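Local coordinates for protein lipase (Photobacterium sp. M37, PDB 2ORY) that probably hydrolyses triacylglycerols to release fatty acids, as a cold-adapted class 3 lipase of the alpha/beta-hydrolase fold, at residues A116-G120 with R121-I125; P299-E303 with Y304-A308; A269-R272 with A273-E277; K282-Q285 with I286-T290. All coordinates share one frame; numbering follows the deposited sequence.

Contact 1 (A116-G120 with R121-I125)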
# COMPACT_ATOMS: atom_id res chain seq x y z
N ALA A 116 -9.22 -14.81 12.33
CA ALA A 116 -10.59 -14.63 12.78
C ALA A 116 -11.55 -15.42 11.91
O ALA A 116 -11.28 -15.66 10.73
CB ALA A 116 -10.97 -13.15 12.77
N SER A 117 -12.67 -15.82 12.50
CA SER A 117 -13.69 -16.58 11.79
C SER A 117 -15.05 -15.93 11.99
O SER A 117 -15.29 -15.24 12.98
CB SER A 117 -13.73 -18.00 12.33
OG SER A 117 -14.02 -17.97 13.71
N VAL A 118 -15.94 -16.14 11.02
CA VAL A 118 -17.28 -15.57 11.09
C VAL A 118 -18.35 -16.59 10.69
O VAL A 118 -18.32 -17.15 9.59
CB VAL A 118 -17.40 -14.33 10.19
CG1 VAL A 118 -18.81 -13.81 10.22
CG2 VAL A 118 -16.45 -13.26 10.65
N GLU A 119 -19.28 -16.81 11.62
CA GLU A 119 -20.40 -17.73 11.48
C GLU A 119 -21.03 -17.66 10.11
O GLU A 119 -21.56 -16.62 9.71
CB GLU A 119 -21.47 -17.41 12.53
CG GLU A 119 -21.55 -18.40 13.67
CD GLU A 119 -22.30 -19.64 13.28
OE1 GLU A 119 -21.92 -20.26 12.27
OE2 GLU A 119 -23.28 -19.98 13.97
N GLY A 120 -20.97 -18.77 9.39
CA GLY A 120 -21.56 -18.81 8.07
C GLY A 120 -20.85 -17.97 7.03
O GLY A 120 -21.47 -17.57 6.04
N ARG A 121 -19.56 -17.69 7.26
CA ARG A 121 -18.76 -16.91 6.30
C ARG A 121 -17.43 -17.62 6.03
O ARG A 121 -16.92 -18.35 6.87
CB ARG A 121 -18.47 -15.50 6.84
CG ARG A 121 -19.71 -14.69 7.17
CD ARG A 121 -20.56 -14.42 5.93
NE ARG A 121 -21.83 -13.78 6.30
CZ ARG A 121 -22.77 -13.41 5.43
NH1 ARG A 121 -22.60 -13.61 4.13
NH2 ARG A 121 -23.90 -12.85 5.87
N ILE A 122 -16.89 -17.41 4.83
CA ILE A 122 -15.62 -18.02 4.46
C ILE A 122 -14.68 -16.89 4.03
O ILE A 122 -14.66 -16.50 2.86
CB ILE A 122 -15.78 -19.01 3.29
CG1 ILE A 122 -16.66 -20.19 3.70
CG2 ILE A 122 -14.43 -19.55 2.89
CD1 ILE A 122 -18.12 -19.87 3.81
N LEU A 123 -13.91 -16.38 4.99
CA LEU A 123 -12.96 -15.29 4.74
C LEU A 123 -11.71 -15.85 4.12
O LEU A 123 -11.09 -16.75 4.67
CB LEU A 123 -12.58 -14.59 6.04
CG LEU A 123 -13.64 -13.82 6.81
CD1 LEU A 123 -14.80 -14.74 7.15
CD2 LEU A 123 -13.02 -13.23 8.06
N LYS A 124 -11.34 -15.31 2.97
CA LYS A 124 -10.15 -15.76 2.27
C LYS A 124 -9.40 -14.61 1.62
O LYS A 124 -9.99 -13.62 1.15
CB LYS A 124 -10.51 -16.79 1.20
CG LYS A 124 -10.93 -18.13 1.76
CD LYS A 124 -11.20 -19.14 0.64
CE LYS A 124 -11.66 -20.49 1.20
NZ LYS A 124 -12.00 -21.47 0.14
N ILE A 125 -8.08 -14.74 1.60
CA ILE A 125 -7.22 -13.76 0.98
C ILE A 125 -6.42 -14.48 -0.10
O ILE A 125 -6.25 -15.70 -0.06
CB ILE A 125 -6.26 -13.13 2.01
CG1 ILE A 125 -5.48 -14.23 2.73
CG2 ILE A 125 -7.05 -12.29 2.99
CD1 ILE A 125 -4.44 -13.69 3.69

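Contact 2 (P299-E303 with Y304-A308)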
# COMPACT_ATOMS: atom_id res chain seq x y z
N PRO A 299 -3.93 14.02 -21.38
CA PRO A 299 -3.92 13.98 -22.85
C PRO A 299 -2.57 13.78 -23.53
O PRO A 299 -2.50 13.25 -24.63
CB PRO A 299 -4.58 15.30 -23.22
CG PRO A 299 -4.08 16.21 -22.13
CD PRO A 299 -4.33 15.37 -20.91
N ILE A 300 -1.49 14.19 -22.89
CA ILE A 300 -0.17 14.04 -23.47
C ILE A 300 0.29 12.57 -23.49
O ILE A 300 1.06 12.17 -24.35
CB ILE A 300 0.86 14.85 -22.67
CG1 ILE A 300 0.52 16.34 -22.74
CG2 ILE A 300 2.25 14.63 -23.20
CD1 ILE A 300 1.45 17.21 -21.89
N LEU A 301 -0.20 11.76 -22.55
CA LEU A 301 0.22 10.37 -22.44
C LEU A 301 -0.75 9.45 -23.16
O LEU A 301 -1.71 8.96 -22.57
CB LEU A 301 0.32 9.98 -20.95
CG LEU A 301 1.01 11.02 -20.05
CD1 LEU A 301 1.07 10.52 -18.62
CD2 LEU A 301 2.42 11.32 -20.56
N ILE A 302 -0.48 9.21 -24.44
CA ILE A 302 -1.38 8.40 -25.26
C ILE A 302 -1.21 6.90 -25.20
O ILE A 302 -1.96 6.18 -25.86
CB ILE A 302 -1.31 8.80 -26.74
CG1 ILE A 302 0.06 8.41 -27.31
CG2 ILE A 302 -1.55 10.30 -26.89
CD1 ILE A 302 0.22 8.63 -28.79
N GLU A 303 -0.22 6.42 -24.45
CA GLU A 303 -0.04 4.97 -24.32
C GLU A 303 -0.66 4.51 -23.01
O GLU A 303 -0.34 5.04 -21.94
CB GLU A 303 1.44 4.58 -24.35
CG GLU A 303 2.13 4.97 -25.64
CD GLU A 303 3.60 4.66 -25.61
OE1 GLU A 303 3.94 3.46 -25.69
OE2 GLU A 303 4.41 5.62 -25.50
N TYR A 304 -1.54 3.52 -23.10
CA TYR A 304 -2.22 2.93 -21.94
C TYR A 304 -1.29 2.74 -20.72
O TYR A 304 -1.53 3.29 -19.65
CB TYR A 304 -2.82 1.58 -22.37
CG TYR A 304 -3.81 0.99 -21.39
CD1 TYR A 304 -5.14 1.43 -21.34
CD2 TYR A 304 -3.42 -0.01 -20.50
CE1 TYR A 304 -6.06 0.88 -20.41
CE2 TYR A 304 -4.31 -0.55 -19.57
CZ TYR A 304 -5.63 -0.10 -19.53
OH TYR A 304 -6.48 -0.65 -18.60
N LEU A 305 -0.21 1.98 -20.89
CA LEU A 305 0.71 1.74 -19.77
C LEU A 305 1.32 3.01 -19.18
O LEU A 305 1.56 3.08 -17.97
CB LEU A 305 1.82 0.78 -20.20
CG LEU A 305 1.33 -0.62 -20.55
CD1 LEU A 305 2.48 -1.48 -20.98
CD2 LEU A 305 0.67 -1.25 -19.36
N VAL A 306 1.58 4.01 -20.02
CA VAL A 306 2.15 5.25 -19.55
C VAL A 306 1.08 6.03 -18.77
O VAL A 306 1.33 6.53 -17.67
CB VAL A 306 2.70 6.09 -20.76
CG1 VAL A 306 3.36 7.38 -20.27
CG2 VAL A 306 3.73 5.27 -21.56
N GLN A 307 -0.12 6.10 -19.34
CA GLN A 307 -1.25 6.78 -18.70
C GLN A 307 -1.55 6.11 -17.35
O GLN A 307 -1.89 6.76 -16.36
CB GLN A 307 -2.48 6.68 -19.61
CG GLN A 307 -3.73 7.34 -19.06
CD GLN A 307 -3.68 8.85 -19.15
OE1 GLN A 307 -3.93 9.55 -18.18
NE2 GLN A 307 -3.34 9.35 -20.34
N ALA A 308 -1.44 4.79 -17.33
CA ALA A 308 -1.71 4.00 -16.14
C ALA A 308 -0.68 4.26 -15.04
O ALA A 308 -1.03 4.34 -13.86
CB ALA A 308 -1.75 2.51 -16.50

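Contact 3 (A269-R272 with A273-E277)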
# COMPACT_ATOMS: atom_id res chain seq x y z
N ALA A 269 -5.13 -9.29 -23.74
CA ALA A 269 -5.03 -10.73 -23.46
C ALA A 269 -4.78 -10.96 -21.96
O ALA A 269 -5.36 -11.87 -21.37
CB ALA A 269 -3.89 -11.36 -24.29
N LEU A 270 -3.92 -10.13 -21.36
CA LEU A 270 -3.65 -10.28 -19.92
C LEU A 270 -4.91 -9.99 -19.10
O LEU A 270 -5.22 -10.71 -18.16
CB LEU A 270 -2.51 -9.35 -19.47
CG LEU A 270 -1.09 -9.89 -19.68
CD1 LEU A 270 -0.05 -8.80 -19.52
CD2 LEU A 270 -0.86 -10.97 -18.67
N ILE A 271 -5.64 -8.94 -19.48
CA ILE A 271 -6.87 -8.60 -18.78
C ILE A 271 -7.84 -9.78 -18.82
O ILE A 271 -8.39 -10.17 -17.79
CB ILE A 271 -7.57 -7.38 -19.43
CG1 ILE A 271 -6.70 -6.14 -19.30
CG2 ILE A 271 -8.91 -7.15 -18.76
CD1 ILE A 271 -6.57 -5.68 -17.90
N ARG A 272 -8.07 -10.34 -20.01
CA ARG A 272 -8.97 -11.49 -20.14
C ARG A 272 -8.47 -12.67 -19.32
O ARG A 272 -9.26 -13.37 -18.71
CB ARG A 272 -9.13 -11.93 -21.61
CG ARG A 272 -9.90 -10.93 -22.47
CD ARG A 272 -10.40 -11.59 -23.75
NE ARG A 272 -9.33 -12.22 -24.52
CZ ARG A 272 -8.43 -11.55 -25.24
NH1 ARG A 272 -8.47 -10.23 -25.29
NH2 ARG A 272 -7.51 -12.20 -25.94
N ALA A 273 -7.16 -12.90 -19.32
CA ALA A 273 -6.63 -13.99 -18.50
C ALA A 273 -6.92 -13.73 -17.00
O ALA A 273 -7.33 -14.64 -16.28
CB ALA A 273 -5.14 -14.15 -18.74
N MET A 274 -6.71 -12.50 -16.54
CA MET A 274 -6.99 -12.13 -15.14
C MET A 274 -8.46 -12.41 -14.79
O MET A 274 -8.76 -12.93 -13.71
CB MET A 274 -6.73 -10.64 -14.90
CG MET A 274 -5.27 -10.21 -14.91
SD MET A 274 -5.07 -8.42 -15.17
CE MET A 274 -5.53 -7.79 -13.54
N ILE A 275 -9.37 -12.04 -15.70
CA ILE A 275 -10.80 -12.25 -15.45
C ILE A 275 -11.04 -13.75 -15.35
O ILE A 275 -11.63 -14.23 -14.39
CB ILE A 275 -11.65 -11.62 -16.58
CG1 ILE A 275 -11.54 -10.09 -16.53
CG2 ILE A 275 -13.12 -12.05 -16.47
CD1 ILE A 275 -12.22 -9.39 -17.71
N ALA A 276 -10.54 -14.48 -16.34
CA ALA A 276 -10.67 -15.93 -16.35
C ALA A 276 -10.12 -16.60 -15.07
O ALA A 276 -10.77 -17.47 -14.48
CB ALA A 276 -9.96 -16.50 -17.57
N GLU A 277 -8.93 -16.21 -14.63
CA GLU A 277 -8.35 -16.85 -13.45
C GLU A 277 -8.93 -16.46 -12.09
O GLU A 277 -8.72 -17.17 -11.11
CB GLU A 277 -6.83 -16.68 -13.44
CG GLU A 277 -6.12 -17.25 -14.70
CD GLU A 277 -6.22 -18.78 -14.86
OE1 GLU A 277 -6.01 -19.52 -13.87
OE2 GLU A 277 -6.48 -19.25 -16.00

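Contact 4 (K282-Q285 with I286-T290)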
# COMPACT_ATOMS: atom_id res chain seq x y z
N LYS A 282 -14.82 -14.16 -6.10
CA LYS A 282 -15.56 -13.14 -5.37
C LYS A 282 -14.67 -12.09 -4.71
O LYS A 282 -14.92 -11.66 -3.58
CB LYS A 282 -16.47 -13.80 -4.33
CG LYS A 282 -17.49 -14.75 -4.94
CD LYS A 282 -18.51 -15.20 -3.89
CE LYS A 282 -17.88 -15.94 -2.71
NZ LYS A 282 -18.92 -16.36 -1.71
N TYR A 283 -13.63 -11.68 -5.44
CA TYR A 283 -12.68 -10.68 -4.97
C TYR A 283 -13.44 -9.37 -4.83
O TYR A 283 -14.22 -9.00 -5.71
CB TYR A 283 -11.53 -10.52 -5.98
CG TYR A 283 -10.35 -11.44 -5.73
CD1 TYR A 283 -10.08 -12.51 -6.58
CD2 TYR A 283 -9.52 -11.26 -4.62
CE1 TYR A 283 -9.02 -13.37 -6.34
CE2 TYR A 283 -8.45 -12.11 -4.37
CZ TYR A 283 -8.21 -13.16 -5.22
OH TYR A 283 -7.15 -13.99 -4.98
N LYS A 284 -13.22 -8.66 -3.72
CA LYS A 284 -13.93 -7.41 -3.49
C LYS A 284 -13.13 -6.41 -2.67
O LYS A 284 -12.40 -6.76 -1.74
CB LYS A 284 -15.27 -7.67 -2.78
CG LYS A 284 -16.12 -6.40 -2.68
CD LYS A 284 -17.51 -6.65 -2.14
CE LYS A 284 -17.54 -6.62 -0.62
NZ LYS A 284 -18.95 -6.55 -0.09
N GLN A 285 -13.31 -5.14 -3.01
CA GLN A 285 -12.62 -4.04 -2.36
C GLN A 285 -13.15 -3.86 -0.95
O GLN A 285 -14.32 -4.13 -0.69
CB GLN A 285 -12.89 -2.79 -3.19
CG GLN A 285 -11.77 -1.79 -3.45
CD GLN A 285 -10.35 -2.32 -3.32
OE1 GLN A 285 -9.90 -2.63 -2.23
NE2 GLN A 285 -9.63 -2.40 -4.45
N ILE A 286 -12.28 -3.43 -0.03
CA ILE A 286 -12.65 -3.13 1.35
C ILE A 286 -13.21 -1.72 1.18
O ILE A 286 -12.77 -1.00 0.28
CB ILE A 286 -11.42 -3.07 2.30
CG1 ILE A 286 -10.35 -2.15 1.70
CG2 ILE A 286 -10.88 -4.47 2.56
CD1 ILE A 286 -9.10 -1.99 2.57
N LYS A 287 -14.15 -1.32 2.04
CA LYS A 287 -14.78 0.00 1.91
C LYS A 287 -15.06 0.22 0.42
O LYS A 287 -14.67 1.22 -0.18
CB LYS A 287 -13.88 1.11 2.46
CG LYS A 287 -13.33 0.85 3.87
CD LYS A 287 -14.42 0.66 4.94
CE LYS A 287 -15.31 1.89 5.08
NZ LYS A 287 -14.58 3.07 5.61
N ALA A 288 -15.74 -0.75 -0.18
CA ALA A 288 -16.07 -0.69 -1.60
C ALA A 288 -17.01 0.44 -2.02
O ALA A 288 -17.07 0.78 -3.20
CB ALA A 288 -16.65 -2.03 -2.04
N GLU A 289 -17.74 1.03 -1.08
CA GLU A 289 -18.66 2.10 -1.45
C GLU A 289 -18.00 3.47 -1.34
O GLU A 289 -18.61 4.48 -1.68
CB GLU A 289 -19.91 2.08 -0.55
CG GLU A 289 -20.62 0.75 -0.45
CD GLU A 289 -20.26 -0.01 0.82
OE1 GLU A 289 -21.03 -0.91 1.22
OE2 GLU A 289 -19.20 0.29 1.42
N THR A 290 -16.77 3.50 -0.86
CA THR A 290 -16.07 4.76 -0.73
C THR A 290 -15.92 5.46 -2.08
O THR A 290 -15.52 4.84 -3.07
CB THR A 290 -14.68 4.56 -0.13
OG1 THR A 290 -14.80 4.11 1.23
CG2 THR A 290 -13.89 5.86 -0.17
O HOH W 1 -16.27 -3.14 1.04

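Contact 1 (A116-G120 with R121-I125)
Val118 carries its CG1 trans to its own backbone N (chi1 177°), while Arg121 sets CG beside its backbone N and then bends at chi2; together these rotations bring Val118 CG1 to 3.3 Å from Arg121 CG. The meeting is aliphatic, between a valine methyl and the second methylene of the arginine; the guanidinium lies beyond it, and its NH1 makes a long, weak ion pair with Asp215. The valine's other branch serves a different neighbour: CG2 lies 4.1 Å from Leu123 CD1, the two side chains running at about a right angle to each other. Leu123 CD2 reaches the backbone O of Ala116, at 4.0 Å, a methyl resting near a carbonyl.

The frame for these contacts is a type II beta turn from Val118 to Arg121, in the loop between strands 110-112 and 124-126, which pair as an antiparallel two-stranded sheet. Its closing bond runs from Arg121 N to Val118 O, 2.7 Å long but bent, with an N-H...O angle of 134° and the donor tilted from the carbonyl plane. Gly120 occupies the third position of the turn with a positive phi of 69°, as a type II turn requires. Beyond it, Ile122 bonds through its backbone N to Asp215 and through its O to Asn213, while Tyr219 of helix 214-224 packs against Ala116, Val118 and Leu123.

Contact 2 (P299-E303 with Y304-A308)
This is a local helix N-terminal contact, in which residues 299-303 lead into the first turn of helix 304-319 and Glu303 occupies the N-cap position. The cap residue contributes its backbone carbonyl: Gln307 N donates to Glu303 O at 2.8 Å, almost straight at 173°, which is the first i to i+4 bond of the helix. Val306 N also donates to Glu303 O, but that bond is weak, with an angle of only 120°.

A side chain reaches back across the same junction. Gln307 holds CG trans to its backbone N (chi1 180°) and turns at chi2, which brings NE2 to 2.8 Å from Leu301 O in a weak bond. The amide is fixed at both ends, because NE2 also donates to Asn298 O and OE1 accepts from Gln311 NE2. Val306 wedges between two neighbours, with CG1 4.1 Å from Leu301 CB and CG2 3.7 Å from Glu303 CB.

Tyr304 leaves the junction for the surrounding fold, where its hydroxyl bonds to Leu250 O and its ring meets Tyr254 and touches Ile237 and Pro263. The contact thus lies where the loop following helix 265-278 enters helix 304-319, with Leu339 near the C-terminus packing on Val306.

Contact 3 (A269-R272 with A273-E277)
The guanidinium group of Arg272 folds back along its own helix and lays one face over Ala269, within 269-272, whose CA stands 3.5 Å above the plane and is displaced toward the rim. A bend at chi3 (-56°) turns the end of the arginine chain back toward the preceding turn of helix 265-278. What joins 269-272 to 273-277 is regular alpha-helix, established by four consecutive i to i+4 backbone bonds. Among them, Met274 N to Leu270 O is 2.8 Å long and Ala276 N to Arg272 O is the straightest, at 172°.

The side chains meet at i+3 and i+4 spacing. Ile271 touches two residues of the next turn through different branches: CD1 lies 4.1 Å from Met274 SD, and CG2 lies 4.1 Å from Ile275 CD1. Ile271 and Met274 are buried, and this part of the helix packs on others: Phe102 of helix 97-102 touches Leu270, Ile271 and Met274, while Leu247 of helix 244-247 touches Met274 and Ile275. Arg272, Ala273 and Ala276, by contrast, are exposed.

Several side-chain carbons also lie close to carbonyl oxygens one turn earlier. Ala276 CB is 3.4 Å from Arg272 O. Met274, with CG beside its backbone N, brings that CG to 3.3 Å from Leu270 O, and its sulfur SD approaches the same oxygen at 3.8 Å.

Contact 4 (K282-Q285 with I286-T290)
Gln285 O accepts from a water at 2.8 Å, and that water in turn accepts from Ala288 N at 2.7 Å, so one solvent molecule bridges two backbone groups three residues apart where no direct bond joins this pair. Beside the bridge, Ala288 CB points back at the same carbonyl and lies 3.4 Å from Gln285 O, with Gln285 CB 4.0 Å from it. The bond from Ile286 N to Gln285 OE1 is longer, 3.3 Å, and weak at 142°. It depends on a bent side chain: chi2 of Gln285 is 22°, close to eclipsed, which curls the amide back over the following peptide. The other end of that amide is held more firmly, since Gln285 NE2 donates to Pro239 O.

Lys284 extends toward helix 214-224, where its NZ forms a salt bridge with Asp218, and Ile286 packs on Phe220 and Asp221 of that helix. Lys287 is tied to the same region, its N bonding to Asp221 and its NZ to the backbone oxygens of Gly225 and Cys228.

Thr290 N donates to Lys287 O at 3.2 Å. The arrangement is an extended segment running into a type I beta turn from Lys287 to Thr290, with the water linking Gln285 to the turn's second residue.

Contacts 1 and 4 are surface contacts, whereas contacts 2 and 3 are partly buried. Helix 214-224 is common to the first pair, whose centres lie about 16 Å apart: its Tyr219 takes apolar side chains of 116-125 while Asp215 accepts from Ile122 N, and 282-290 adds the Lys284-Asp218 salt bridge and the packing of Ile286. Contacts 2 and 3 belong to the successive helices 304-319 and 265-278, and approach to about 5 Å at their nearest atoms without touching. Their chemistry follows their place. A helix interior uses repeated i to i+4 bonds, a helix start adds a side-chain amide, and the loops use turn closure, with a bridging water in contact 4. Contacts 1 and 2 are farthest apart, with centres about 40 Å distant.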